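Local coordinates for 6-phosphogluconolactonase (PDB 3NWP), which probably hydrolyses 6-phosphogluconolactone to 6-phosphogluconate, the second step of the pentose phosphate pathway, at residues R36-S44 / F126-G136; C144-E152 / T166-T177. All blocks are in the same frame, centred on the assembly; numbering follows the deposited sequence.

Contact 1 of 2, residues R36-S44 / F126-G136; sequences RGKASLVVS and FPRPFDVVVLG
P127 turns its carbonyl toward S40: the hydroxyl OG of S40 donates to O of P127 at 2.7 Å, tilted out of the carbonyl plane. S40 OG reaches that carbonyl because it stands between its own backbone N and carbonyl carbon (chi1 58°). Past the cis peptide before P129, F130 presents one ring face to V42; methyl CG2 sits 3.6 Å from the ring centroid and 7° off the normal, a nearly axial CH-pi contact, while S40 OG lies at the ring edge. D131 splits its carboxylate between two tasks. Its OD2 takes the backbone N-H of S40 at 2.9 Å through the anti lone pair, so the side chain stands in for a main-chain acceptor at the start of strand 39-43. The other oxygen, OD1, forms a salt bridge with R36 NH2 at 2.9 Å, met from above the carboxylate plane, and is shared with R187. From V132 the pairing is regular and parallel: V42 N donates to V132 O (2.9 Å), V134 N to V42 O (2.9 Å), and the strand axes diverge by 6°. The final link is side-chain made, S44 OG giving its proton to a lone pair of V134 O at 2.7 Å. This is the parallel part of a mixed, Rossmann-like sheet: strand 39-43 also pairs with 66-74, 132-135 with 189-194, and helix 14-36 packs on A39, D131 and V132.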
ATOM      1  N   ARG A  36      -3.782  -4.714  21.157  1.00 18.22           N
ATOM      2  CA  ARG A  36      -2.642  -5.632  21.006  1.00 18.76           C
ATOM      3  C   ARG A  36      -1.301  -5.130  21.461  1.00 18.57           C
ATOM      4  O   ARG A  36      -0.321  -5.891  21.485  1.00 19.46           O
ATOM      5  CB  ARG A  36      -2.565  -6.121  19.552  1.00 18.84           C
ATOM      6  CG  ARG A  36      -3.682  -7.088  19.200  1.00 20.18           C
ATOM      7  CD  ARG A  36      -3.725  -7.471  17.690  1.00 19.50           C
ATOM      8  NE  ARG A  36      -4.193  -6.353  16.875  1.00 18.35           N
ATOM      9  CZ  ARG A  36      -5.452  -5.996  16.712  1.00 18.66           C
ATOM     10  NH1 ARG A  36      -6.443  -6.651  17.349  1.00 19.74           N
ATOM     11  NH2 ARG A  36      -5.750  -4.934  15.967  1.00 19.00           N
ATOM     12  N   GLY A  37      -1.226  -3.851  21.807  1.00 18.12           N
ATOM     13  CA  GLY A  37      -0.001  -3.233  22.211  1.00 19.64           C
ATOM     14  C   GLY A  37       0.870  -2.632  21.143  1.00 20.28           C
ATOM     15  O   GLY A  37       1.655  -1.761  21.437  1.00 21.14           O
ATOM     16  N   LYS A  38       0.798  -3.160  19.910  1.00 18.95           N
ATOM     17  CA  LYS A  38       1.544  -2.633  18.786  1.00 19.40           C
ATOM     18  C   LYS A  38       0.611  -2.790  17.575  1.00 20.64           C
ATOM     19  O   LYS A  38      -0.210  -3.719  17.536  1.00 25.60           O
ATOM     20  CB  LYS A  38       2.810  -3.424  18.513  1.00 20.87           C
ATOM     21  CG  LYS A  38       3.919  -3.337  19.615  1.00 27.03           C
ATOM     22  CD  LYS A  38       4.557  -1.911  19.642  1.00 28.44           C
ATOM     23  CE  LYS A  38       5.671  -1.698  20.664  1.00 34.98           C
ATOM     24  NZ  LYS A  38       5.073  -1.516  21.952  1.00 38.15           N
ATOM     25  N   ALA A  39       0.750  -1.885  16.628  1.00 16.88           N
ATOM     26  CA  ALA A  39      -0.065  -1.902  15.431  1.00 17.02           C
ATOM     27  C   ALA A  39       0.863  -1.878  14.235  1.00 15.83           C
ATOM     28  O   ALA A  39       2.052  -1.642  14.364  1.00 17.29           O
ATOM     29  CB  ALA A  39      -0.992  -0.704  15.401  1.00 17.76           C
ATOM     30  N   SER A  40       0.321  -2.213  13.060  1.00 15.04           N
ATOM     31  CA  SER A  40       1.084  -2.176  11.817  1.00 16.78           C
ATOM     32  C   SER A  40       0.290  -1.499  10.710  1.00 15.64           C
ATOM     33  O   SER A  40      -0.929  -1.669  10.562  1.00 15.78           O
ATOM     34  CB  SER A  40       1.555  -3.553  11.381  1.00 18.91           C
ATOM     35  OG  SER A  40       0.481  -4.428  11.220  1.00 17.51           O
ATOM     36  N   LEU A  41       1.016  -0.670   9.965  1.00 14.90           N
ATOM     37  CA  LEU A  41       0.531   0.125   8.840  1.00 13.70           C
ATOM     38  C   LEU A  41       1.407  -0.121   7.603  1.00 15.46           C
ATOM     39  O   LEU A  41       2.640  -0.062   7.682  1.00 14.65           O
ATOM     40  CB  LEU A  41       0.631   1.568   9.206  1.00 14.84           C
ATOM     41  CG  LEU A  41       0.326   2.604   8.139  1.00 14.31           C
ATOM     42  CD1 LEU A  41      -1.146   2.549   7.675  1.00 12.79           C
ATOM     43  CD2 LEU A  41       0.722   4.087   8.603  1.00 14.61           C
ATOM     44  N   VAL A  42       0.770  -0.385   6.463  1.00 13.96           N
ATOM     45  CA  VAL A  42       1.452  -0.485   5.175  1.00 12.58           C
ATOM     46  C   VAL A  42       0.963   0.681   4.368  1.00 13.06           C
ATOM     47  O   VAL A  42      -0.239   0.941   4.254  1.00 12.85           O
ATOM     48  CB  VAL A  42       1.098  -1.781   4.461  1.00 14.26           C
ATOM     49  CG1 VAL A  42       1.714  -1.810   3.030  1.00 16.99           C
ATOM     50  CG2 VAL A  42       1.540  -3.041   5.339  1.00 15.75           C
ATOM     51  N   VAL A  43       1.883   1.446   3.797  1.00 12.95           N
ATOM     52  CA  VAL A  43       1.541   2.533   2.919  1.00 12.88           C
ATOM     53  C   VAL A  43       2.146   2.372   1.511  1.00 14.09           C
ATOM     54  O   VAL A  43       3.182   1.693   1.347  1.00 13.96           O
ATOM     55  CB  VAL A  43       1.945   3.896   3.472  1.00 14.48           C
ATOM     56  CG1 VAL A  43       1.175   4.153   4.827  1.00 16.06           C
ATOM     57  CG2 VAL A  43       3.501   4.022   3.721  1.00 15.75           C
ATOM     58  N   SER A  44       1.533   3.049   0.542  1.00 15.70           N
ATOM     59  CA  SER A  44       1.992   3.082  -0.818  1.00 15.45           C
ATOM     60  C   SER A  44       2.572   4.443  -1.191  1.00 17.32           C
ATOM     61  O   SER A  44       2.344   5.444  -0.507  1.00 17.62           O
ATOM     62  CB  SER A  44       0.845   2.693  -1.765  1.00 13.98           C
ATOM     63  OG  SER A  44       0.347   1.390  -1.476  1.00 14.58           O
ATOM     64  N   PHE A 126       6.944  -7.761  12.182  1.00 30.81           N
ATOM     65  CA  PHE A 126       5.818  -6.818  12.192  1.00 26.97           C
ATOM     66  C   PHE A 126       4.595  -7.546  12.679  1.00 24.69           C
ATOM     67  O   PHE A 126       4.420  -8.712  12.303  1.00 25.22           O
ATOM     68  CB  PHE A 126       5.456  -6.325  10.779  1.00 22.81           C
ATOM     69  CG  PHE A 126       6.163  -5.110  10.339  1.00 20.24           C
ATOM     70  CD1 PHE A 126       7.505  -4.947  10.607  1.00 30.35           C
ATOM     71  CD2 PHE A 126       5.467  -4.040   9.831  1.00 26.88           C
ATOM     72  CE1 PHE A 126       8.158  -3.805  10.213  1.00 30.81           C
ATOM     73  CE2 PHE A 126       6.127  -2.903   9.427  1.00 24.10           C
ATOM     74  CZ  PHE A 126       7.446  -2.774   9.647  1.00 24.98           C
ATOM     75  N   PRO A 127       3.715  -6.852  13.416  1.00 24.11           N
ATOM     76  CA  PRO A 127       2.406  -7.380  13.741  1.00 24.23           C
ATOM     77  C   PRO A 127       1.635  -7.736  12.470  1.00 22.98           C
ATOM     78  O   PRO A 127       1.504  -6.895  11.560  1.00 23.17           O
ATOM     79  CB  PRO A 127       1.709  -6.230  14.479  1.00 27.39           C
ATOM     80  CG  PRO A 127       2.799  -5.420  15.016  1.00 27.06           C
ATOM     81  CD  PRO A 127       3.928  -5.525  14.064  1.00 23.61           C
ATOM     82  N   ARG A 128       1.192  -8.983  12.411  1.00 22.92           N
ATOM     83  CA  ARG A 128       0.365  -9.475  11.327  1.00 18.73           C
ATOM     84  C   ARG A 128      -0.787 -10.281  11.948  1.00 20.48           C
ATOM     85  O   ARG A 128      -0.580 -10.966  12.945  1.00 24.07           O
ATOM     86  CB  ARG A 128       1.208 -10.291  10.340  1.00 21.99           C
ATOM     87  CG  ARG A 128       2.282  -9.456   9.606  1.00 23.84           C
ATOM     88  CD  ARG A 128       3.069 -10.225   8.581  1.00 32.30           C
ATOM     89  NE  ARG A 128       4.047 -11.085   9.233  1.00 37.04           N
ATOM     90  CZ  ARG A 128       3.967 -12.410   9.312  1.00 36.38           C
ATOM     91  NH1 ARG A 128       2.979 -13.067   8.723  1.00 34.42           N
ATOM     92  NH2 ARG A 128       4.923 -13.089   9.951  1.00 43.07           N
ATOM     93  N   PRO A 129      -2.000 -10.157  11.437  1.00 19.59           N
ATOM     94  CA  PRO A 129      -2.328  -9.370  10.246  1.00 18.89           C
ATOM     95  C   PRO A 129      -2.046  -7.887  10.345  1.00 16.52           C
ATOM     96  O   PRO A 129      -2.127  -7.303  11.422  1.00 18.64           O
ATOM     97  CB  PRO A 129      -3.823  -9.576  10.060  1.00 20.69           C
ATOM     98  CG  PRO A 129      -4.293 -10.093  11.297  1.00 26.57           C
ATOM     99  CD  PRO A 129      -3.211 -10.800  11.972  1.00 22.69           C
ATOM    100  N   PHE A 130      -1.746  -7.255   9.217  1.00 15.31           N
ATOM    101  CA  PHE A 130      -1.556  -5.843   9.189  1.00 15.17           C
ATOM    102  C   PHE A 130      -2.843  -5.152   9.614  1.00 14.82           C
ATOM    103  O   PHE A 130      -3.923  -5.513   9.146  1.00 16.15           O
ATOM    104  CB  PHE A 130      -1.157  -5.333   7.808  1.00 13.43           C
ATOM    105  CG  PHE A 130       0.125  -5.898   7.251  1.00 14.34           C
ATOM    106  CD1 PHE A 130       1.330  -5.747   7.908  1.00 18.06           C
ATOM    107  CD2 PHE A 130       0.129  -6.463   6.014  1.00 18.18           C
ATOM    108  CE1 PHE A 130       2.508  -6.261   7.361  1.00 18.84           C
ATOM    109  CE2 PHE A 130       1.326  -6.962   5.453  1.00 21.87           C
ATOM    110  CZ  PHE A 130       2.489  -6.830   6.140  1.00 19.11           C
ATOM    111  N   ASP A 131      -2.751  -4.122  10.450  1.00 13.84           N
ATOM    112  CA  ASP A 131      -3.980  -3.468  10.891  1.00 12.49           C
ATOM    113  C   ASP A 131      -4.607  -2.598   9.811  1.00 13.50           C
ATOM    114  O   ASP A 131      -5.842  -2.594   9.623  1.00 14.94           O
ATOM    115  CB  ASP A 131      -3.730  -2.656  12.133  1.00 14.13           C
ATOM    116  CG  ASP A 131      -3.309  -3.566  13.288  1.00 16.17           C
ATOM    117  OD1 ASP A 131      -4.118  -4.461  13.660  1.00 16.87           O
ATOM    118  OD2 ASP A 131      -2.143  -3.499  13.736  1.00 16.27           O
ATOM    119  N   VAL A 132      -3.771  -1.854   9.091  1.00 13.57           N
ATOM    120  CA  VAL A 132      -4.246  -0.951   8.025  1.00 13.10           C
ATOM    121  C   VAL A 132      -3.275  -1.023   6.831  1.00 13.01           C
ATOM    122  O   VAL A 132      -2.043  -0.947   7.027  1.00 13.17           O
ATOM    123  CB  VAL A 132      -4.317   0.489   8.504  1.00 13.17           C
ATOM    124  CG1 VAL A 132      -4.747   1.406   7.335  1.00 14.16           C
ATOM    125  CG2 VAL A 132      -5.315   0.661   9.654  1.00 14.38           C
ATOM    126  N   VAL A 133      -3.808  -1.233   5.645  1.00 13.25           N
ATOM    127  CA  VAL A 133      -3.044  -1.180   4.392  1.00 13.86           C
ATOM    128  C   VAL A 133      -3.636  -0.115   3.529  1.00 13.73           C
ATOM    129  O   VAL A 133      -4.849  -0.105   3.265  1.00 13.38           O
ATOM    130  CB  VAL A 133      -3.131  -2.519   3.668  1.00 12.96           C
ATOM    131  CG1 VAL A 133      -2.458  -2.477   2.272  1.00 14.82           C
ATOM    132  CG2 VAL A 133      -2.511  -3.633   4.516  1.00 13.57           C
ATOM    133  N   VAL A 134      -2.804   0.797   3.020  1.00 12.50           N
ATOM    134  CA  VAL A 134      -3.224   1.893   2.145  1.00 12.12           C
ATOM    135  C   VAL A 134      -2.596   1.636   0.779  1.00 13.30           C
ATOM    136  O   VAL A 134      -1.371   1.570   0.646  1.00 13.77           O
ATOM    137  CB  VAL A 134      -2.809   3.257   2.661  1.00 15.38           C
ATOM    138  CG1 VAL A 134      -3.472   4.361   1.767  1.00 14.75           C
ATOM    139  CG2 VAL A 134      -3.196   3.428   4.151  1.00 16.36           C
ATOM    140  N   LEU A 135      -3.458   1.413  -0.212  1.00 12.76           N
ATOM    141  CA  LEU A 135      -3.092   1.120  -1.573  1.00 13.04           C
ATOM    142  C   LEU A 135      -3.370   2.271  -2.567  1.00 14.73           C
ATOM    143  O   LEU A 135      -4.265   3.115  -2.320  1.00 14.43           O
ATOM    144  CB  LEU A 135      -3.805  -0.168  -2.056  1.00 13.80           C
ATOM    145  CG  LEU A 135      -3.528  -1.445  -1.266  1.00 12.82           C
ATOM    146  CD1 LEU A 135      -4.353  -2.586  -1.979  1.00 14.58           C
ATOM    147  CD2 LEU A 135      -2.017  -1.751  -1.335  1.00 15.42           C
ATOM    148  N   GLY A 136      -2.687   2.225  -3.697  1.00 13.99           N
ATOM    149  CA  GLY A 136      -3.035   3.010  -4.862  1.00 14.70           C
ATOM    150  C   GLY A 136      -3.315   2.081  -6.019  1.00 14.90           C
ATOM    151  O   GLY A 136      -3.224   0.850  -5.912  1.00 16.20           O
TER
HETATM  152  O   HOH W   1      -1.849  -5.167  15.817  1.00 10.79           O
HETATM  153  O   HOH W   2      -0.340   0.328  -4.027  1.00 10.78           O

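Contact 2 of 2, residues C144-E152 / T166-T177; sequences CSWFPCSAE and TNPTTAPHGRIT
The F147 ring carries P168 on one face, with CB 3.8 Å from the centroid, off the normal toward the rim, a CH-pi contact. At the ring's edge lies NH1 of R175, and the guanidinium stands almost upright to the ring, their planes 86° apart; F147 CE2 therefore lies over the guanidinium face. W146 has C144 CB over one face of its indole, with T177 CG2 at the edge. R175 is fixed by its other edge: NE and NH2 both grip the carbonyl O of P172, close to the guanidinium plane, whereas NH1 donates to S145 OG at 3.1 Å. An alanine here would remove both nitrogens from P172 O and is likely to leave the loop carrying P172 less firmly held, with S145 OG losing one donor and the F147 ring edge its neighbour NH1. S145 OG also hydrogen-bonds to D72, and the backbone of S145 is held at both its N-H and its carbonyl: N-H to T177 OG1 at 3.1 Å (166°), and O from T166 OG1 at 2.9 Å. With chi1 of T177 at -168°, OG1 points away from the T177 nitrogen and meets the N-H of S145. Farther along, E152 bends at chi2 to present both oxygens to N167: OE1 accepts the backbone N at 2.9 Å, and OE2 accepts ND2 at 3.0 Å. Both donors come from above the carboxylate plane, and ND2 also reaches E113. T169 OG1 closes the outer end on C149 O at 2.9 Å. The contact thus fastens the loop leading to helix 153-158 onto the hairpin of strands 163-166 and 175-178, whose latter strand runs antiparallel to 66-74; W146 reaches in among helices 153-158 and 180-184.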
ATOM      1  N   CYS A 144       0.251  -2.131  -5.655  1.00 14.37           N
ATOM      2  CA  CYS A 144       1.599  -2.539  -5.157  1.00 15.93           C
ATOM      3  C   CYS A 144       2.557  -2.477  -6.338  1.00 15.97           C
ATOM      4  O   CYS A 144       2.546  -1.483  -7.092  1.00 17.67           O
ATOM      5  CB  CYS A 144       1.567  -3.883  -4.444  1.00 15.68           C
ATOM      6  SG  CYS A 144       0.406  -3.900  -3.033  1.00 17.64           S
ATOM      7  N   SER A 145       3.451  -3.478  -6.509  1.00 16.68           N
ATOM      8  CA  SER A 145       4.156  -3.659  -7.779  1.00 15.05           C
ATOM      9  C   SER A 145       3.715  -4.963  -8.443  1.00 15.42           C
ATOM     10  O   SER A 145       4.536  -5.718  -9.009  1.00 17.56           O
ATOM     11  CB  SER A 145       5.705  -3.502  -7.670  1.00 16.00           C
ATOM     12  OG  SER A 145       6.066  -2.124  -7.623  1.00 17.69           O
ATOM     13  N   TRP A 146       2.410  -5.219  -8.391  1.00 15.59           N
ATOM     14  CA  TRP A 146       1.755  -6.313  -9.093  1.00 14.77           C
ATOM     15  C   TRP A 146       1.370  -5.803 -10.452  1.00 17.48           C
ATOM     16  O   TRP A 146       0.333  -5.175 -10.633  1.00 19.48           O
ATOM     17  CB  TRP A 146       0.483  -6.818  -8.368  1.00 15.95           C
ATOM     18  CG  TRP A 146       0.585  -7.166  -6.916  1.00 15.16           C
ATOM     19  CD1 TRP A 146       1.725  -7.329  -6.125  1.00 16.08           C
ATOM     20  CD2 TRP A 146      -0.532  -7.317  -6.035  1.00 13.68           C
ATOM     21  NE1 TRP A 146       1.355  -7.590  -4.824  1.00 15.55           N
ATOM     22  CE2 TRP A 146      -0.024  -7.542  -4.737  1.00 14.90           C
ATOM     23  CE3 TRP A 146      -1.915  -7.237  -6.214  1.00 15.54           C
ATOM     24  CZ2 TRP A 146      -0.861  -7.733  -3.647  1.00 15.44           C
ATOM     25  CZ3 TRP A 146      -2.740  -7.421  -5.098  1.00 15.86           C
ATOM     26  CH2 TRP A 146      -2.205  -7.632  -3.846  1.00 15.66           C
ATOM     27  N   PHE A 147       2.255  -5.983 -11.423  1.00 18.12           N
ATOM     28  CA  PHE A 147       2.082  -5.388 -12.717  1.00 17.10           C
ATOM     29  C   PHE A 147       1.639  -6.440 -13.737  1.00 18.82           C
ATOM     30  O   PHE A 147       2.256  -7.519 -13.804  1.00 20.34           O
ATOM     31  CB  PHE A 147       3.390  -4.791 -13.211  1.00 20.07           C
ATOM     32  CG  PHE A 147       3.699  -3.437 -12.665  1.00 17.92           C
ATOM     33  CD1 PHE A 147       3.222  -2.305 -13.294  1.00 20.38           C
ATOM     34  CD2 PHE A 147       4.497  -3.289 -11.533  1.00 19.85           C
ATOM     35  CE1 PHE A 147       3.526  -1.052 -12.807  1.00 17.41           C
ATOM     36  CE2 PHE A 147       4.754  -2.046 -11.025  1.00 20.32           C
ATOM     37  CZ  PHE A 147       4.284  -0.919 -11.669  1.00 18.60           C
ATOM     38  N   PRO A 148       0.664  -6.108 -14.547  1.00 20.23           N
ATOM     39  CA  PRO A 148       0.219  -7.065 -15.565  1.00 22.02           C
ATOM     40  C   PRO A 148       1.259  -7.280 -16.688  1.00 23.67           C
ATOM     41  O   PRO A 148       1.226  -8.290 -17.360  1.00 26.03           O
ATOM     42  CB  PRO A 148      -1.070  -6.449 -16.079  1.00 26.53           C
ATOM     43  CG  PRO A 148      -1.012  -5.009 -15.791  1.00 24.76           C
ATOM     44  CD  PRO A 148      -0.131  -4.859 -14.568  1.00 20.91           C
ATOM     45  N   CYS A 149       2.208  -6.373 -16.798  1.00 21.81           N
ATOM     46  CA  CYS A 149       3.265  -6.494 -17.789  1.00 24.30           C
ATOM     47  C   CYS A 149       4.496  -7.242 -17.270  1.00 25.43           C
ATOM     48  O   CYS A 149       5.519  -7.242 -17.954  1.00 27.04           O
ATOM     49  CB  CYS A 149       3.662  -5.075 -18.210  1.00 23.37           C
ATOM     50  SG  CYS A 149       4.328  -4.092 -16.840  1.00 23.82           S
ATOM     51  N   SER A 150       4.429  -7.850 -16.075  1.00 24.30           N
ATOM     52  CA  SER A 150       5.602  -8.497 -15.478  1.00 21.54           C
ATOM     53  C   SER A 150       5.475 -10.030 -15.487  1.00 22.53           C
ATOM     54  O   SER A 150       4.395 -10.608 -15.252  1.00 21.06           O
ATOM     55  CB  SER A 150       5.875  -8.000 -14.054  1.00 25.19           C
ATOM     56  OG  SER A 150       4.865  -8.444 -13.156  1.00 25.52           O
ATOM     57  N   ALA A 151       6.629 -10.689 -15.690  1.00 20.21           N
ATOM     58  CA  ALA A 151       6.677 -12.141 -15.619  1.00 21.79           C
ATOM     59  C   ALA A 151       6.388 -12.727 -14.255  1.00 20.06           C
ATOM     60  O   ALA A 151       5.999 -13.903 -14.150  1.00 21.90           O
ATOM     61  CB  ALA A 151       8.052 -12.641 -16.158  1.00 23.92           C
ATOM     62  N   GLU A 152       6.571 -11.924 -13.210  1.00 18.69           N
ATOM     63  CA  GLU A 152       6.508 -12.362 -11.831  1.00 17.26           C
ATOM     64  C   GLU A 152       5.130 -12.161 -11.226  1.00 17.49           C
ATOM     65  O   GLU A 152       4.961 -12.421 -10.038  1.00 18.31           O
ATOM     66  CB  GLU A 152       7.501 -11.566 -10.987  1.00 18.34           C
ATOM     67  CG  GLU A 152       8.961 -11.737 -11.384  1.00 19.62           C
ATOM     68  CD  GLU A 152       9.444 -10.813 -12.483  1.00 21.22           C
ATOM     69  OE1 GLU A 152       8.730  -9.892 -12.959  1.00 21.06           O
ATOM     70  OE2 GLU A 152      10.607 -11.010 -12.928  1.00 24.62           O
ATOM     71  N   THR A 166       9.632  -8.074  -8.630  1.00 17.58           N
ATOM     72  CA  THR A 166       8.933  -8.025  -9.902  1.00 16.76           C
ATOM     73  C   THR A 166       9.615  -7.034 -10.854  1.00 15.80           C
ATOM     74  O   THR A 166      10.295  -6.095 -10.407  1.00 17.25           O
ATOM     75  CB  THR A 166       7.406  -7.637  -9.799  1.00 17.59           C
ATOM     76  OG1 THR A 166       7.300  -6.245  -9.480  1.00 19.86           O
ATOM     77  CG2 THR A 166       6.685  -8.515  -8.754  1.00 17.35           C
ATOM     78  N   ASN A 167       9.442  -7.251 -12.148  1.00 16.77           N
ATOM     79  CA  ASN A 167      10.127  -6.444 -13.175  1.00 17.57           C
ATOM     80  C   ASN A 167       9.134  -6.021 -14.240  1.00 19.26           C
ATOM     81  O   ASN A 167       8.954  -6.660 -15.287  1.00 20.46           O
ATOM     82  CB  ASN A 167      11.231  -7.330 -13.776  1.00 19.58           C
ATOM     83  CG  ASN A 167      12.355  -7.558 -12.795  1.00 17.73           C
ATOM     84  OD1 ASN A 167      13.123  -6.648 -12.509  1.00 21.03           O
ATOM     85  ND2 ASN A 167      12.390  -8.761 -12.192  1.00 19.94           N
ATOM     86  N   PRO A 168       8.402  -4.939 -13.980  1.00 18.33           N
ATOM     87  CA  PRO A 168       7.522  -4.455 -15.013  1.00 19.15           C
ATOM     88  C   PRO A 168       8.256  -4.107 -16.301  1.00 19.79           C
ATOM     89  O   PRO A 168       9.412  -3.639 -16.263  1.00 22.93           O
ATOM     90  CB  PRO A 168       6.923  -3.186 -14.394  1.00 18.52           C
ATOM     91  CG  PRO A 168       7.812  -2.800 -13.307  1.00 19.52           C
ATOM     92  CD  PRO A 168       8.437  -4.056 -12.818  1.00 19.76           C
ATOM     93  N   THR A 169       7.589  -4.387 -17.401  1.00 19.63           N
ATOM     94  CA  THR A 169       8.089  -3.978 -18.695  1.00 22.21           C
ATOM     95  C   THR A 169       7.515  -2.687 -19.234  1.00 24.44           C
ATOM     96  O   THR A 169       7.997  -2.187 -20.260  1.00 25.37           O
ATOM     97  CB  THR A 169       7.884  -5.089 -19.736  1.00 24.16           C
ATOM     98  OG1 THR A 169       6.493  -5.325 -19.895  1.00 23.87           O
ATOM     99  CG2 THR A 169       8.605  -6.389 -19.272  1.00 24.90           C
ATOM    100  N   THR A 170       6.514  -2.147 -18.547  1.00 19.94           N
ATOM    101  CA  THR A 170       5.824  -0.898 -18.952  1.00 19.68           C
ATOM    102  C   THR A 170       6.029   0.246 -17.948  1.00 20.70           C
ATOM    103  O   THR A 170       5.409   1.302 -18.095  1.00 22.61           O
ATOM    104  CB  THR A 170       4.348  -1.085 -19.197  1.00 22.57           C
ATOM    105  OG1 THR A 170       3.681  -1.399 -17.987  1.00 24.31           O
ATOM    106  CG2 THR A 170       4.108  -2.177 -20.278  1.00 27.69           C
ATOM    107  N   ALA A 171       6.867   0.013 -16.941  1.00 19.28           N
ATOM    108  CA  ALA A 171       7.210   1.001 -15.914  1.00 20.11           C
ATOM    109  C   ALA A 171       8.667   0.790 -15.525  1.00 20.82           C
ATOM    110  O   ALA A 171       9.189  -0.330 -15.624  1.00 22.16           O
ATOM    111  CB  ALA A 171       6.313   0.834 -14.674  1.00 19.93           C
ATOM    112  N   PRO A 172       9.347   1.864 -15.103  1.00 22.00           N
ATOM    113  CA  PRO A 172      10.760   1.777 -14.768  1.00 23.06           C
ATOM    114  C   PRO A 172      11.058   1.089 -13.441  1.00 21.38           C
ATOM    115  O   PRO A 172      10.227   1.065 -12.548  1.00 21.55           O
ATOM    116  CB  PRO A 172      11.198   3.248 -14.670  1.00 26.11           C
ATOM    117  CG  PRO A 172       9.992   3.966 -14.264  1.00 24.69           C
ATOM    118  CD  PRO A 172       8.870   3.262 -15.038  1.00 24.13           C
ATOM    119  N   HIS A 173      12.281   0.598 -13.361  1.00 20.02           N
ATOM    120  CA  HIS A 173      12.956   0.119 -12.126  1.00 19.43           C
ATOM    121  C   HIS A 173      12.532  -1.306 -11.755  1.00 18.65           C
ATOM    122  O   HIS A 173      11.342  -1.678 -11.831  1.00 19.05           O
ATOM    123  CB  HIS A 173      12.777   1.054 -10.902  1.00 19.41           C
ATOM    124  CG  HIS A 173      13.003   2.501 -11.208  1.00 23.57           C
ATOM    125  ND1 HIS A 173      14.225   2.994 -11.613  1.00 29.91           N
ATOM    126  CD2 HIS A 173      12.151   3.550 -11.215  1.00 25.89           C
ATOM    127  CE1 HIS A 173      14.121   4.296 -11.837  1.00 27.55           C
ATOM    128  NE2 HIS A 173      12.872   4.658 -11.614  1.00 26.96           N
ATOM    129  N   GLY A 174      13.511  -2.080 -11.371  1.00 19.22           N
ATOM    130  CA  GLY A 174      13.224  -3.324 -10.664  1.00 17.11           C
ATOM    131  C   GLY A 174      12.405  -2.976  -9.425  1.00 17.65           C
ATOM    132  O   GLY A 174      12.617  -1.937  -8.833  1.00 17.65           O
ATOM    133  N   ARG A 175      11.567  -3.918  -8.979  1.00 17.48           N
ATOM    134  CA  ARG A 175      10.672  -3.686  -7.859  1.00 17.21           C
ATOM    135  C   ARG A 175      10.758  -4.816  -6.853  1.00 17.77           C
ATOM    136  O   ARG A 175      10.998  -5.985  -7.199  1.00 17.87           O
ATOM    137  CB  ARG A 175       9.197  -3.595  -8.315  1.00 17.02           C
ATOM    138  CG  ARG A 175       8.926  -2.673  -9.512  1.00 17.02           C
ATOM    139  CD  ARG A 175       9.306  -1.284  -9.179  1.00 18.84           C
ATOM    140  NE  ARG A 175       8.994  -0.329 -10.239  1.00 18.52           N
ATOM    141  CZ  ARG A 175       7.874   0.422 -10.286  1.00 19.75           C
ATOM    142  NH1 ARG A 175       6.926   0.276  -9.354  1.00 18.56           N
ATOM    143  NH2 ARG A 175       7.711   1.311 -11.266  1.00 21.01           N
ATOM    144  N   ILE A 176      10.521  -4.447  -5.607  0.50 14.47           N
ATOM    145  CA  ILE A 176      10.141  -5.411  -4.594  0.50 14.24           C
ATOM    146  C   ILE A 176       8.696  -5.069  -4.259  0.50 13.82           C
ATOM    147  O   ILE A 176       8.292  -3.905  -4.278  0.50 14.16           O
ATOM    148  CB  ILE A 176      11.089  -5.315  -3.409  0.50 15.50           C
ATOM    149  CG1 ILE A 176      10.794  -6.358  -2.363  0.50 18.12           C
ATOM    150  CG2 ILE A 176      11.094  -3.928  -2.799  0.50 21.31           C
ATOM    151  CD1 ILE A 176      12.078  -6.774  -1.643  0.50 16.18           C
ATOM    152  N   THR A 177       7.925  -6.093  -3.987  1.00 15.35           N
ATOM    153  CA  THR A 177       6.529  -5.892  -3.611  1.00 15.43           C
ATOM    154  C   THR A 177       6.152  -6.805  -2.479  1.00 15.05           C
ATOM    155  O   THR A 177       6.520  -7.988  -2.453  1.00 16.12           O
ATOM    156  CB  THR A 177       5.620  -6.127  -4.833  1.00 15.03           C
ATOM    157  OG1 THR A 177       4.271  -5.663  -4.540  1.00 15.34           O
ATOM    158  CG2 THR A 177       5.538  -7.592  -5.270  1.00 16.30           C
TER
HETATM  159  O   HOH W   3       3.725   0.722  -8.385  1.00 30.32           O
HETATM  160  O   HOH W   4       8.977  -9.187 -16.442  1.00 10.67           O

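Contact 1 is the more deeply placed: 12 of its 18 touching residues are buried and its centre is about 9 Å from that of the chain, against 8 of 16 and about 15 Å for contact 2. Their centres lie about 23 Å apart, on opposite sides of the chain's centre, yet both reach one mixed sheet. Contact 1 depends on parallel main-chain pairing and aliphatic packing, with its ionic group at the strand entrance. Contact 2 has no strand pairing between its segments; hydroxyls and a carboxylate take or give bonds to backbone groups, while a guanidinium and an amide meet side-chain oxygens. The two meet where L135 CD2 packs 3.7 Å from C144 SG.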